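PDB 5H28: oxysterol-binding protein homolog 1 from Saccharomyces cerevisiae, which carries sterols and other lipids between membranes through the cytosol and is targeted to the nucleus-vacuole junction through the ankyrin-repeat domain described here. Local coordinates for residues A[62-67]-A[71-76]; A[161-166]-A[202-207]; A[122-127]-A[134-139]; A[210-215]-A[251-256]. All coordinates share one frame; numbering follows the deposited sequence.

Interaction 1: A[62-67]-A[71-76]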
loop_
_atom_site.group_PDB
_atom_site.type_symbol
_atom_site.label_atom_id
_atom_site.label_comp_id
_atom_site.label_asym_id
_atom_site.label_seq_id
_atom_site.Cartn_x
_atom_site.Cartn_y
_atom_site.Cartn_z
ATOM N N HIS A 62 -17.230 -0.651 7.914
ATOM C CA HIS A 62 -17.740 0.673 7.586
ATOM C C HIS A 62 -17.868 1.598 8.787
ATOM O O HIS A 62 -17.790 2.819 8.643
ATOM C CB HIS A 62 -19.081 0.558 6.861
ATOM C CG HIS A 62 -18.960 0.043 5.459
ATOM N ND1 HIS A 62 -18.143 0.633 4.519
ATOM C CD2 HIS A 62 -19.552 -1.001 4.840
ATOM C CE1 HIS A 62 -18.236 -0.030 3.380
ATOM N NE2 HIS A 62 -19.085 -1.026 3.548
ATOM N N HIS A 63 -18.044 1.024 9.972
ATOM C CA HIS A 63 -18.175 1.823 11.188
ATOM C C HIS A 63 -16.863 2.232 11.840
ATOM O O HIS A 63 -16.699 3.383 12.246
ATOM C CB HIS A 63 -18.970 1.071 12.263
ATOM C CG HIS A 63 -20.455 1.207 12.142
ATOM N ND1 HIS A 63 -21.194 0.522 11.202
ATOM C CD2 HIS A 63 -21.341 1.946 12.850
ATOM C CE1 HIS A 63 -22.470 0.833 11.335
ATOM N NE2 HIS A 63 -22.587 1.695 12.329
ATOM N N TRP A 64 -15.924 1.296 11.924
ATOM C CA TRP A 64 -14.689 1.556 12.654
ATOM C C TRP A 64 -13.318 1.557 11.987
ATOM O O TRP A 64 -12.302 1.549 12.685
ATOM C CB TRP A 64 -14.674 0.606 13.854
ATOM C CG TRP A 64 -15.939 0.724 14.653
ATOM C CD1 TRP A 64 -16.522 1.883 15.080
ATOM C CD2 TRP A 64 -16.781 -0.342 15.118
ATOM N NE1 TRP A 64 -17.669 1.609 15.781
ATOM C CE2 TRP A 64 -17.855 0.253 15.821
ATOM C CE3 TRP A 64 -16.734 -1.739 15.012
ATOM C CZ2 TRP A 64 -18.873 -0.500 16.417
ATOM C CZ3 TRP A 64 -17.750 -2.489 15.608
ATOM C CH2 TRP A 64 -18.804 -1.865 16.301
ATOM N N VAL A 65 -13.270 1.595 10.661
ATOM C CA VAL A 65 -11.989 1.595 9.964
ATOM C C VAL A 65 -11.525 2.970 9.456
ATOM O O VAL A 65 -10.369 3.346 9.657
ATOM C CB VAL A 65 -12.011 0.575 8.790
ATOM C CG1 VAL A 65 -10.769 0.725 7.924
ATOM C CG2 VAL A 65 -12.078 -0.841 9.347
ATOM N N SER A 66 -12.415 3.722 8.817
ATOM C CA SER A 66 -12.055 5.033 8.276
ATOM C C SER A 66 -11.629 6.045 9.341
ATOM O O SER A 66 -12.390 6.369 10.256
ATOM C CB SER A 66 -13.215 5.603 7.456
ATOM O OG SER A 66 -14.380 5.750 8.245
ATOM N N THR A 67 -10.409 6.554 9.197
ATOM C CA THR A 67 -9.853 7.517 10.142
ATOM C C THR A 67 -10.527 8.885 10.117
ATOM O O THR A 67 -10.349 9.682 11.041
ATOM C CB THR A 67 -8.346 7.717 9.895
ATOM O OG1 THR A 67 -8.138 8.214 8.567
ATOM C CG2 THR A 67 -7.601 6.399 10.063
ATOM N N THR A 71 -15.997 7.786 16.230
ATOM C CA THR A 71 -16.990 6.818 16.697
ATOM C C THR A 71 -16.875 6.603 18.200
ATOM O O THR A 71 -15.939 7.084 18.829
ATOM C CB THR A 71 -16.800 5.452 16.015
ATOM O OG1 THR A 71 -15.606 4.837 16.513
ATOM C CG2 THR A 71 -16.686 5.616 14.507
ATOM N N PHE A 72 -17.822 5.860 18.770
ATOM C CA PHE A 72 -17.821 5.587 20.206
ATOM C C PHE A 72 -16.689 4.632 20.578
ATOM O O PHE A 72 -16.150 4.690 21.688
ATOM C CB PHE A 72 -19.164 4.977 20.638
ATOM C CG PHE A 72 -19.213 3.469 20.552
ATOM C CD1 PHE A 72 -18.585 2.679 21.517
ATOM C CD2 PHE A 72 -19.867 2.839 19.500
ATOM C CE1 PHE A 72 -18.604 1.293 21.435
ATOM C CE2 PHE A 72 -19.891 1.446 19.410
ATOM C CZ PHE A 72 -19.261 0.675 20.376
ATOM N N LEU A 73 -16.348 3.748 19.645
ATOM C CA LEU A 73 -15.297 2.757 19.862
ATOM C C LEU A 73 -13.974 3.435 20.195
ATOM O O LEU A 73 -13.167 2.902 20.955
ATOM C CB LEU A 73 -15.126 1.882 18.615
ATOM C CG LEU A 73 -14.306 0.604 18.822
ATOM C CD1 LEU A 73 -15.105 -0.359 19.688
ATOM C CD2 LEU A 73 -13.970 -0.039 17.485
ATOM N N ASN A 74 -13.765 4.614 19.617
ATOM C CA ASN A 74 -12.551 5.391 19.836
ATOM C C ASN A 74 -11.269 4.636 19.518
ATOM O O ASN A 74 -10.253 4.778 20.201
ATOM C CB ASN A 74 -12.511 5.920 21.268
ATOM C CG ASN A 74 -13.538 7.004 21.502
ATOM O OD1 ASN A 74 -13.708 7.896 20.670
ATOM N ND2 ASN A 74 -14.226 6.940 22.634
ATOM N N ILE A 75 -11.337 3.833 18.467
ATOM C CA ILE A 75 -10.202 3.061 17.991
ATOM C C ILE A 75 -10.435 2.866 16.507
ATOM O O ILE A 75 -11.526 2.473 16.098
ATOM C CB ILE A 75 -10.132 1.647 18.608
ATOM C CG1 ILE A 75 -10.038 1.722 20.129
ATOM C CG2 ILE A 75 -8.925 0.906 18.045
ATOM C CD1 ILE A 75 -10.025 0.357 20.794
ATOM N N HIS A 76 -9.432 3.158 15.693
ATOM C CA HIS A 76 -9.593 2.929 14.272
ATOM C C HIS A 76 -8.970 1.587 13.950
ATOM O O HIS A 76 -7.746 1.433 13.931
ATOM C CB HIS A 76 -8.958 4.053 13.456
ATOM C CG HIS A 76 -9.783 5.301 13.437
ATOM N ND1 HIS A 76 -9.483 6.406 14.204
ATOM C CD2 HIS A 76 -10.938 5.591 12.795
ATOM C CE1 HIS A 76 -10.419 7.322 14.035
ATOM N NE2 HIS A 76 -11.314 6.853 13.184
#
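The backbone of 62-67, which leaves helix 54-64, runs close to the irregular segment 71-76, and the two come nearest at Val65 and His76, whose CA atoms are 5.1 Å apart. No hydrogen bond joins the two segments; Trp64 instead receives a CA-H...O contact at its carbonyl, His76 CA lying 3.4 Å from Trp64 O, and its backbone is hydrogen-bonded to Leu77. The indole of Trp64 carries most of the contact. Leu73 CD2 sits over one face, 3.5 Å from Trp64 CG, in a CH-pi contact with the five-membered ring, while His63 CB covers the opposite face. Thr71 meets the same ring at its border, with CB in the plane. Farther along, Trp64 turns an edge toward the face of Phe72 in an offset edge-to-face pair, the planes at 90° and the centroids of the five-membered ring and the Phe72 ring 5.8 Å apart. Within the ankyrin-repeat array, segment 62-67 belongs to the predicted first repeat, and the loop that follows brings 71-76 back alongside Trp64, with Phe18 and Leu25 also packing on Trp64. Thr67 CA stands over one face of the His76 imidazole, 3.6 Å from the ring centroid. With CG anti to the carbonyl carbon (chi1 -77°), the ring swings toward 66-67, and its NE2 is hydrogen-bonded to Asn69 O.

Interaction 2: A[161-166]-A[202-207]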
loop_
_atom_site.group_PDB
_atom_site.type_symbol
_atom_site.label_atom_id
_atom_site.label_comp_id
_atom_site.label_asym_id
_atom_site.label_seq_id
_atom_site.Cartn_x
_atom_site.Cartn_y
_atom_site.Cartn_z
ATOM N N GLY A 161 1.004 16.816 -4.636
ATOM C CA GLY A 161 0.138 16.377 -3.558
ATOM C C GLY A 161 -0.358 14.970 -3.846
ATOM O O GLY A 161 -0.316 14.089 -2.988
ATOM N N HIS A 162 -0.827 14.758 -5.071
ATOM C CA HIS A 162 -1.329 13.449 -5.479
ATOM C C HIS A 162 -0.200 12.417 -5.437
ATOM O O HIS A 162 -0.394 11.298 -4.964
ATOM C CB HIS A 162 -1.917 13.535 -6.889
ATOM C CG HIS A 162 -2.738 12.346 -7.283
ATOM N ND1 HIS A 162 -3.382 12.262 -8.499
ATOM C CD2 HIS A 162 -3.011 11.188 -6.634
ATOM C CE1 HIS A 162 -4.012 11.104 -8.583
ATOM N NE2 HIS A 162 -3.803 10.435 -7.465
ATOM N N LEU A 163 0.982 12.793 -5.924
ATOM C CA LEU A 163 2.126 11.883 -5.914
ATOM C C LEU A 163 2.473 11.447 -4.494
ATOM O O LEU A 163 2.820 10.292 -4.265
ATOM C CB LEU A 163 3.348 12.548 -6.551
ATOM C CG LEU A 163 3.329 12.688 -8.073
ATOM C CD1 LEU A 163 4.460 13.606 -8.515
ATOM C CD2 LEU A 163 3.471 11.319 -8.714
ATOM N N GLU A 164 2.381 12.378 -3.548
ATOM C CA GLU A 164 2.676 12.072 -2.152
ATOM C C GLU A 164 1.729 10.986 -1.642
ATOM O O GLU A 164 2.153 10.042 -0.978
ATOM C CB GLU A 164 2.521 13.324 -1.285
ATOM C CG GLU A 164 3.609 14.379 -1.448
ATOM C CD GLU A 164 4.955 13.933 -0.904
ATOM O OE1 GLU A 164 4.983 13.264 0.150
ATOM O OE2 GLU A 164 5.988 14.266 -1.521
ATOM N N SER A 165 0.445 11.125 -1.959
ATOM C CA SER A 165 -0.556 10.151 -1.529
ATOM C C SER A 165 -0.340 8.778 -2.164
ATOM O O SER A 165 -0.568 7.745 -1.530
ATOM C CB SER A 165 -1.963 10.655 -1.865
ATOM O OG SER A 165 -2.347 11.721 -1.010
ATOM N N ILE A 166 0.100 8.762 -3.418
ATOM C CA ILE A 166 0.329 7.504 -4.114
ATOM C C ILE A 166 1.515 6.732 -3.554
ATOM O O ILE A 166 1.405 5.543 -3.264
ATOM C CB ILE A 166 0.560 7.736 -5.621
ATOM C CG1 ILE A 166 -0.701 8.327 -6.251
ATOM C CG2 ILE A 166 0.926 6.422 -6.310
ATOM C CD1 ILE A 166 -0.480 8.854 -7.647
ATOM N N CYS A 202 12.855 15.467 -11.046
ATOM C CA CYS A 202 13.899 14.450 -10.973
ATOM C C CYS A 202 14.373 14.307 -9.526
ATOM O O CYS A 202 14.504 13.193 -9.024
ATOM C CB CYS A 202 15.083 14.810 -11.875
ATOM S SG CYS A 202 14.775 14.592 -13.644
ATOM N N ARG A 203 14.621 15.434 -8.859
ATOM C CA ARG A 203 15.069 15.413 -7.467
ATOM C C ARG A 203 14.031 14.731 -6.584
ATOM O O ARG A 203 14.376 13.925 -5.719
ATOM C CB ARG A 203 15.314 16.838 -6.958
ATOM C CG ARG A 203 16.498 17.549 -7.591
ATOM C CD ARG A 203 16.597 18.984 -7.079
ATOM N NE ARG A 203 17.645 19.745 -7.758
ATOM C CZ ARG A 203 18.947 19.568 -7.569
ATOM N NH1 ARG A 203 19.380 18.654 -6.711
ATOM N NH2 ARG A 203 19.821 20.296 -8.248
ATOM N N TRP A 204 12.759 15.048 -6.806
ATOM C CA TRP A 204 11.674 14.462 -6.023
ATOM C C TRP A 204 11.640 12.947 -6.215
ATOM O O TRP A 204 11.509 12.187 -5.260
ATOM C CB TRP A 204 10.328 15.058 -6.447
ATOM C CG TRP A 204 9.193 14.722 -5.514
ATOM C CD1 TRP A 204 8.760 15.460 -4.447
ATOM C CD2 TRP A 204 8.360 13.556 -5.557
ATOM N NE1 TRP A 204 7.708 14.828 -3.828
ATOM C CE2 TRP A 204 7.442 13.656 -4.487
ATOM C CE3 TRP A 204 8.301 12.435 -6.396
ATOM C CZ2 TRP A 204 6.475 12.676 -4.232
ATOM C CZ3 TRP A 204 7.339 11.460 -6.141
ATOM C CH2 TRP A 204 6.439 11.589 -5.068
ATOM N N LEU A 205 11.761 12.509 -7.463
ATOM C CA LEU A 205 11.736 11.085 -7.759
ATOM C C LEU A 205 12.906 10.357 -7.106
ATOM O O LEU A 205 12.727 9.286 -6.524
ATOM C CB LEU A 205 11.744 10.871 -9.275
ATOM C CG LEU A 205 10.464 11.322 -9.990
ATOM C CD1 LEU A 205 10.701 11.336 -11.487
ATOM C CD2 LEU A 205 9.304 10.397 -9.621
ATOM N N LEU A 206 14.096 10.945 -7.187
ATOM C CA LEU A 206 15.280 10.341 -6.589
ATOM C C LEU A 206 15.115 10.201 -5.083
ATOM O O LEU A 206 15.498 9.185 -4.505
ATOM C CB LEU A 206 16.523 11.184 -6.893
ATOM C CG LEU A 206 17.210 10.994 -8.251
ATOM C CD1 LEU A 206 17.875 9.634 -8.301
ATOM C CD2 LEU A 206 16.214 11.132 -9.371
ATOM N N GLU A 207 14.534 11.211 -4.444
ATOM C CA GLU A 207 14.347 11.154 -3.000
ATOM C C GLU A 207 13.264 10.156 -2.600
ATOM O O GLU A 207 13.168 9.772 -1.434
ATOM C CB GLU A 207 14.024 12.545 -2.435
ATOM C CG GLU A 207 12.769 13.194 -2.981
ATOM C CD GLU A 207 12.466 14.525 -2.314
ATOM O OE1 GLU A 207 12.175 14.528 -1.099
ATOM O OE2 GLU A 207 12.523 15.566 -3.005
#
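Trp204 extends its indole from helix 199-207 to helix 160-167, where the six-membered ring packs against Leu163 and the pyrrole nitrogen meets Glu164. This is helix packing in the ankyrin-repeat domain, joining a helix of the predicted third repeat to one that precedes it in the chain. The backbones stay well apart, 9.8 Å between Leu163 CA and Leu205 CA, and the indole spans much of that gap. Its direction follows from CG lying anti to the backbone N (chi1 -168°), which carries the ring outward from its own helix. Leu163 CB touches the far end of the indole, 3.6 Å from Trp204 CH2, while Leu163 CD1 lies above one face, offset toward the rim. Leu163 also packs on Phe151 and Ala154 of helix 130-156, tying the contact to that long helix. The indole has further aromatic company: His208 stacks with it, and Phe160 also meets its ring. With a leucine in place of Trp204, Glu164 would probably lose its N-H partner and a gap would open beside Leu163. The Glu164 chain bends at chi2 (-69°) to bring its carboxylate to the indole edge, the two planes almost perpendicular. Trp204 NE1 donates to Glu164 OE2 over 2.9 Å; the acceptor lies close to the ring plane and is approached nearly along its C-O axis, but the angle at the hydrogen is a bent 134°.

Interaction 3: A[122-127]-A[134-139]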
loop_
_atom_site.group_PDB
_atom_site.type_symbol
_atom_site.label_atom_id
_atom_site.label_comp_id
_atom_site.label_asym_id
_atom_site.label_seq_id
_atom_site.Cartn_x
_atom_site.Cartn_y
_atom_site.Cartn_z
ATOM N N GLN A 122 1.650 -14.464 1.450
ATOM C CA GLN A 122 0.658 -13.423 1.201
ATOM C C GLN A 122 -0.685 -14.126 1.326
ATOM O O GLN A 122 -0.755 -15.348 1.233
ATOM C CB GLN A 122 0.804 -12.847 -0.205
ATOM C CG GLN A 122 1.921 -11.834 -0.344
ATOM C CD GLN A 122 1.996 -11.240 -1.737
ATOM O OE1 GLN A 122 0.972 -11.013 -2.384
ATOM N NE2 GLN A 122 3.210 -10.974 -2.203
ATOM N N ALA A 123 -1.747 -13.358 1.530
ATOM C CA ALA A 123 -3.077 -13.937 1.678
ATOM C C ALA A 123 -3.468 -14.844 0.515
ATOM O O ALA A 123 -4.054 -15.902 0.729
ATOM C CB ALA A 123 -4.112 -12.826 1.842
ATOM N N ILE A 124 -3.135 -14.448 -0.709
ATOM C CA ILE A 124 -3.508 -15.261 -1.865
ATOM C C ILE A 124 -2.925 -16.670 -1.799
ATOM O O ILE A 124 -3.532 -17.622 -2.291
ATOM C CB ILE A 124 -3.092 -14.581 -3.196
ATOM C CG1 ILE A 124 -3.595 -15.415 -4.379
ATOM C CG2 ILE A 124 -1.582 -14.387 -3.246
ATOM C CD1 ILE A 124 -3.412 -14.746 -5.728
ATOM N N GLU A 125 -1.760 -16.803 -1.171
ATOM C CA GLU A 125 -1.107 -18.101 -1.043
ATOM C C GLU A 125 -1.741 -18.972 0.034
ATOM O O GLU A 125 -1.373 -20.136 0.186
ATOM C CB GLU A 125 0.374 -17.916 -0.723
ATOM C CG GLU A 125 1.122 -17.058 -1.717
ATOM C CD GLU A 125 2.561 -16.857 -1.309
ATOM O OE1 GLU A 125 3.389 -17.766 -1.541
ATOM O OE2 GLU A 125 2.859 -15.793 -0.735
ATOM N N MET A 126 -2.686 -18.410 0.784
ATOM C CA MET A 126 -3.368 -19.157 1.839
ATOM C C MET A 126 -4.557 -19.924 1.268
ATOM O O MET A 126 -5.104 -20.811 1.920
ATOM C CB MET A 126 -3.886 -18.208 2.928
ATOM C CG MET A 126 -2.827 -17.362 3.618
ATOM S SD MET A 126 -1.721 -18.306 4.685
ATOM C CE MET A 126 -2.792 -18.608 6.112
ATOM N N CYS A 127 -4.957 -19.575 0.048
ATOM C CA CYS A 127 -6.102 -20.215 -0.591
ATOM C C CYS A 127 -5.934 -21.687 -0.929
ATOM O O CYS A 127 -4.944 -22.092 -1.540
ATOM C CB CYS A 127 -6.473 -19.491 -1.888
ATOM S SG CYS A 127 -7.057 -17.806 -1.722
ATOM N N GLN A 134 -7.752 -17.212 -7.913
ATOM C CA GLN A 134 -7.822 -16.595 -9.231
ATOM C C GLN A 134 -8.482 -15.221 -9.151
ATOM O O GLN A 134 -8.020 -14.263 -9.773
ATOM C CB GLN A 134 -8.587 -17.508 -10.197
ATOM C CG GLN A 134 -8.798 -16.916 -11.576
ATOM C CD GLN A 134 -10.083 -16.123 -11.683
ATOM O OE1 GLN A 134 -10.281 -15.369 -12.634
ATOM N NE2 GLN A 134 -10.976 -16.301 -10.713
ATOM N N MET A 135 -9.553 -15.127 -8.372
ATOM C CA MET A 135 -10.264 -13.867 -8.200
ATOM C C MET A 135 -9.346 -12.827 -7.558
ATOM O O MET A 135 -9.365 -11.652 -7.930
ATOM C CB MET A 135 -11.516 -14.097 -7.346
ATOM C CG MET A 135 -12.268 -12.838 -6.948
ATOM S SD MET A 135 -11.718 -12.176 -5.365
ATOM C CE MET A 135 -12.388 -13.393 -4.239
ATOM N N MET A 136 -8.532 -13.258 -6.601
ATOM C CA MET A 136 -7.612 -12.342 -5.937
ATOM C C MET A 136 -6.546 -11.860 -6.911
ATOM O O MET A 136 -6.143 -10.696 -6.879
ATOM C CB MET A 136 -6.951 -13.029 -4.742
ATOM C CG MET A 136 -7.934 -13.387 -3.633
ATOM S SD MET A 136 -7.113 -14.187 -2.234
ATOM C CE MET A 136 -6.317 -12.787 -1.456
ATOM N N GLN A 137 -6.099 -12.763 -7.780
ATOM C CA GLN A 137 -5.078 -12.442 -8.770
ATOM C C GLN A 137 -5.606 -11.424 -9.771
ATOM O O GLN A 137 -4.914 -10.467 -10.119
ATOM C CB GLN A 137 -4.651 -13.716 -9.508
ATOM C CG GLN A 137 -3.587 -13.498 -10.570
ATOM C CD GLN A 137 -2.265 -13.051 -9.986
ATOM O OE1 GLN A 137 -1.655 -13.761 -9.183
ATOM N NE2 GLN A 137 -1.812 -11.868 -10.385
ATOM N N VAL A 138 -6.833 -11.635 -10.233
ATOM C CA VAL A 138 -7.440 -10.728 -11.193
ATOM C C VAL A 138 -7.690 -9.364 -10.559
ATOM O O VAL A 138 -7.424 -8.334 -11.179
ATOM C CB VAL A 138 -8.760 -11.305 -11.748
ATOM C CG1 VAL A 138 -9.425 -10.302 -12.680
ATOM C CG2 VAL A 138 -8.475 -12.600 -12.500
ATOM N N LYS A 139 -8.185 -9.345 -9.324
ATOM C CA LYS A 139 -8.432 -8.070 -8.656
ATOM C C LYS A 139 -7.122 -7.317 -8.454
ATOM O O LYS A 139 -7.062 -6.099 -8.623
ATOM C CB LYS A 139 -9.135 -8.285 -7.313
ATOM C CG LYS A 139 -10.634 -8.510 -7.444
ATOM C CD LYS A 139 -11.294 -8.609 -6.084
ATOM C CE LYS A 139 -12.807 -8.601 -6.200
ATOM N NZ LYS A 139 -13.311 -7.312 -6.763
#
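Apolar contacts hold segment 122-127 to helix 130-156, and most of them converge on Met136. Its terminal methyl reaches between Ala123 and Ile124: Met136 CE is 4.0 Å from Ala123 CB and 3.7 Å from Ile124 N. The chain runs straight through chi2 and then bends at chi3 (76°), turning that methyl along the backbone of the opposing segment. Ile124 points the other way, sliding past Met136 so that Ile124 CD1 lies 4.1 Å from Met136 CB and continues to the neighbouring Gln137, where it is 4.0 Å from Gln137 OE1. A sulfur-sulfur contact adds to this packing, Cys127 SG and Met136 SD being 3.7 Å apart. In the ankyrin-repeat domain, the contact joins the helix-like turn of 123-126 to the first part of the long helix 130-156; Val102 of helix 99-106 also touches Met136, and Leu90 and His91 of helix 89-95 pack on Ala123. Polar bonds run within 122-127 and beyond it, not across the contact. Gln122 N donates almost straight to Glu125 OE2 at 2.8 Å, from above the carboxylate plane, so the Glu125 side chain folds back to the start of the turn. Gln122 OE1 is hydrogen-bonded to Arg140 NH2, one residue past segment 134-139.

Interaction 4: A[210-215]-A[251-256]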
loop_
_atom_site.group_PDB
_atom_site.type_symbol
_atom_site.label_atom_id
_atom_site.label_comp_id
_atom_site.label_asym_id
_atom_site.label_seq_id
_atom_site.Cartn_x
_atom_site.Cartn_y
_atom_site.Cartn_z
ATOM N N ALA A 210 13.670 6.473 -6.749
ATOM C CA ALA A 210 14.156 6.313 -8.117
ATOM C C ALA A 210 15.650 6.011 -8.086
ATOM O O ALA A 210 16.415 6.694 -7.409
ATOM C CB ALA A 210 13.886 7.572 -8.925
ATOM N N ASP A 211 16.053 4.986 -8.831
ATOM C CA ASP A 211 17.446 4.549 -8.888
ATOM C C ASP A 211 18.167 5.001 -10.165
ATOM O O ASP A 211 17.735 4.685 -11.271
ATOM C CB ASP A 211 17.480 3.019 -8.757
ATOM C CG ASP A 211 18.862 2.429 -8.977
ATOM O OD1 ASP A 211 19.866 3.146 -8.791
ATOM O OD2 ASP A 211 18.939 1.230 -9.320
ATOM N N PRO A 212 19.277 5.751 -10.025
ATOM C CA PRO A 212 20.034 6.230 -11.188
ATOM C C PRO A 212 20.755 5.117 -11.952
ATOM O O PRO A 212 21.269 5.335 -13.050
ATOM C CB PRO A 212 21.001 7.244 -10.579
ATOM C CG PRO A 212 21.277 6.657 -9.224
ATOM C CD PRO A 212 19.890 6.231 -8.771
ATOM N N PHE A 213 20.781 3.922 -11.365
ATOM C CA PHE A 213 21.432 2.769 -11.983
ATOM C C PHE A 213 20.466 1.964 -12.844
ATOM O O PHE A 213 20.878 1.072 -13.579
ATOM C CB PHE A 213 22.004 1.846 -10.903
ATOM C CG PHE A 213 23.242 2.372 -10.243
ATOM C CD1 PHE A 213 24.482 2.241 -10.859
ATOM C CD2 PHE A 213 23.172 2.992 -9.003
ATOM C CE1 PHE A 213 25.637 2.718 -10.243
ATOM C CE2 PHE A 213 24.318 3.473 -8.378
ATOM C CZ PHE A 213 25.553 3.336 -9.000
ATOM N N LYS A 214 19.180 2.282 -12.755
ATOM C CA LYS A 214 18.173 1.550 -13.512
ATOM C C LYS A 214 18.148 1.899 -14.996
ATOM O O LYS A 214 18.149 3.072 -15.373
ATOM C CB LYS A 214 16.789 1.799 -12.909
ATOM C CG LYS A 214 15.688 0.930 -13.492
ATOM C CD LYS A 214 15.885 -0.532 -13.112
ATOM C CE LYS A 214 14.826 -1.416 -13.741
ATOM N NZ LYS A 214 14.948 -2.824 -13.278
ATOM N N ARG A 215 18.125 0.867 -15.832
ATOM C CA ARG A 215 18.071 1.041 -17.279
ATOM C C ARG A 215 16.629 0.881 -17.750
ATOM O O ARG A 215 15.926 -0.039 -17.319
ATOM C CB ARG A 215 18.970 0.003 -17.958
ATOM C CG ARG A 215 20.439 0.159 -17.590
ATOM C CD ARG A 215 21.280 -1.039 -18.012
ATOM N NE ARG A 215 22.688 -0.846 -17.669
ATOM C CZ ARG A 215 23.492 0.016 -18.281
ATOM N NH1 ARG A 215 24.756 0.131 -17.904
ATOM N NH2 ARG A 215 23.036 0.758 -19.281
ATOM N N GLU A 251 24.966 12.474 -11.163
ATOM C CA GLU A 251 26.282 11.975 -10.773
ATOM C C GLU A 251 26.330 11.815 -9.258
ATOM O O GLU A 251 26.847 10.821 -8.743
ATOM C CB GLU A 251 27.381 12.928 -11.254
ATOM C CG GLU A 251 27.629 12.834 -12.752
ATOM C CD GLU A 251 28.593 13.881 -13.275
ATOM O OE1 GLU A 251 28.980 13.781 -14.459
ATOM O OE2 GLU A 251 28.958 14.803 -12.513
ATOM N N ARG A 252 25.777 12.796 -8.554
ATOM C CA ARG A 252 25.726 12.776 -7.096
ATOM C C ARG A 252 24.842 11.623 -6.630
ATOM O O ARG A 252 25.201 10.880 -5.713
ATOM C CB ARG A 252 25.156 14.099 -6.571
ATOM C CG ARG A 252 24.940 14.133 -5.065
ATOM C CD ARG A 252 24.346 15.461 -4.610
ATOM N NE ARG A 252 24.092 15.467 -3.170
ATOM C CZ ARG A 252 23.613 16.504 -2.492
ATOM N NH1 ARG A 252 23.418 16.404 -1.183
ATOM N NH2 ARG A 252 23.329 17.641 -3.114
ATOM N N ALA A 253 23.687 11.477 -7.270
ATOM C CA ALA A 253 22.746 10.419 -6.920
ATOM C C ALA A 253 23.361 9.047 -7.149
ATOM O O ALA A 253 23.099 8.110 -6.397
ATOM C CB ALA A 253 21.466 10.565 -7.736
ATOM N N THR A 254 24.176 8.930 -8.191
ATOM C CA THR A 254 24.825 7.664 -8.498
ATOM C C THR A 254 25.785 7.298 -7.367
ATOM O O THR A 254 25.961 6.122 -7.046
ATOM C CB THR A 254 25.580 7.744 -9.842
ATOM O OG1 THR A 254 24.639 7.989 -10.897
ATOM C CG2 THR A 254 26.307 6.443 -10.132
ATOM N N ARG A 255 26.392 8.310 -6.754
ATOM C CA ARG A 255 27.317 8.080 -5.650
ATOM C C ARG A 255 26.567 7.796 -4.348
ATOM O O ARG A 255 26.991 6.961 -3.548
ATOM C CB ARG A 255 28.234 9.297 -5.451
ATOM C CG ARG A 255 29.202 9.567 -6.596
ATOM C CD ARG A 255 30.222 10.642 -6.214
ATOM N NE ARG A 255 29.611 11.949 -5.980
ATOM C CZ ARG A 255 29.304 12.822 -6.936
ATOM N NH1 ARG A 255 28.745 13.984 -6.621
ATOM N NH2 ARG A 255 29.565 12.542 -8.206
ATOM N N GLU A 256 25.446 8.487 -4.150
ATOM C CA GLU A 256 24.639 8.348 -2.939
ATOM C C GLU A 256 23.660 7.175 -2.879
ATOM O O GLU A 256 23.337 6.696 -1.792
ATOM C CB GLU A 256 23.842 9.636 -2.699
ATOM C CG GLU A 256 24.672 10.877 -2.444
ATOM C CD GLU A 256 23.812 12.119 -2.247
ATOM O OE1 GLU A 256 24.379 13.199 -1.985
ATOM O OE2 GLU A 256 22.573 12.013 -2.355
#
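The Phe213 ring meets Thr254 with its far end. Phe213 CZ is 3.4 Å from the methyl Thr254 CG2, and Phe213 CE2 is 3.4 Å from the carbonyl Thr254 O. Near the base of the ring, Asp211 OD1 lies at the edge, in plane. Phe213 CG stands anti to its own carbonyl carbon (chi1 -74°), a torsion that directs the ring to the helix. Beside it the Pro212 ring takes the next place on the helix surface: Pro212 CG meets Ala253 O at 3.7 Å and Ala253 CB at 4.2 Å, while Pro212 CB lies 3.7 Å from Thr254 OG1. That hydroxyl is hydrogen-bonded to Leu250 O, one turn back in its own helix. Residues Asp211 to Lys214 form a type I beta turn in the predicted third ankyrin repeat, here packed against the last turns of helix 241-256. An Asx turn overlaps it, Phe213 N donating to Asp211 OD1 over 2.8 Å from well above the carboxylate plane. The other carboxylate oxygen, OD2, accepts from Asp261 N near the chain end. An alanine at Phe213 is likely to leave the Thr254 methyl without its aromatic partner and open a gap beside it. Leu206 of helix 199-207 packs on both Pro212 and Ala253.

Interactions 2 and 4 are neighbours: their centres lie 16 Å apart, and helix 199-207 joins them, Leu205 O probably accepting a hydrogen bond from Ala210 N at 3.0 Å. Interaction 2 is buried, and of the four only it has a hydrogen bond crossing between its segments; interaction 4 is partly buried and made by a turn resting on a helix. Interaction 3, also partly buried, relies on aliphatic and sulfur atoms, whereas interaction 1, a surface contact, uses aromatic rings. Helix 130-156 carries one segment of interaction 3 and also packs on Leu163 of interaction 2. Interactions 1 and 4 lie on opposite sides of the chain's centre, with their own centres 43 Å apart.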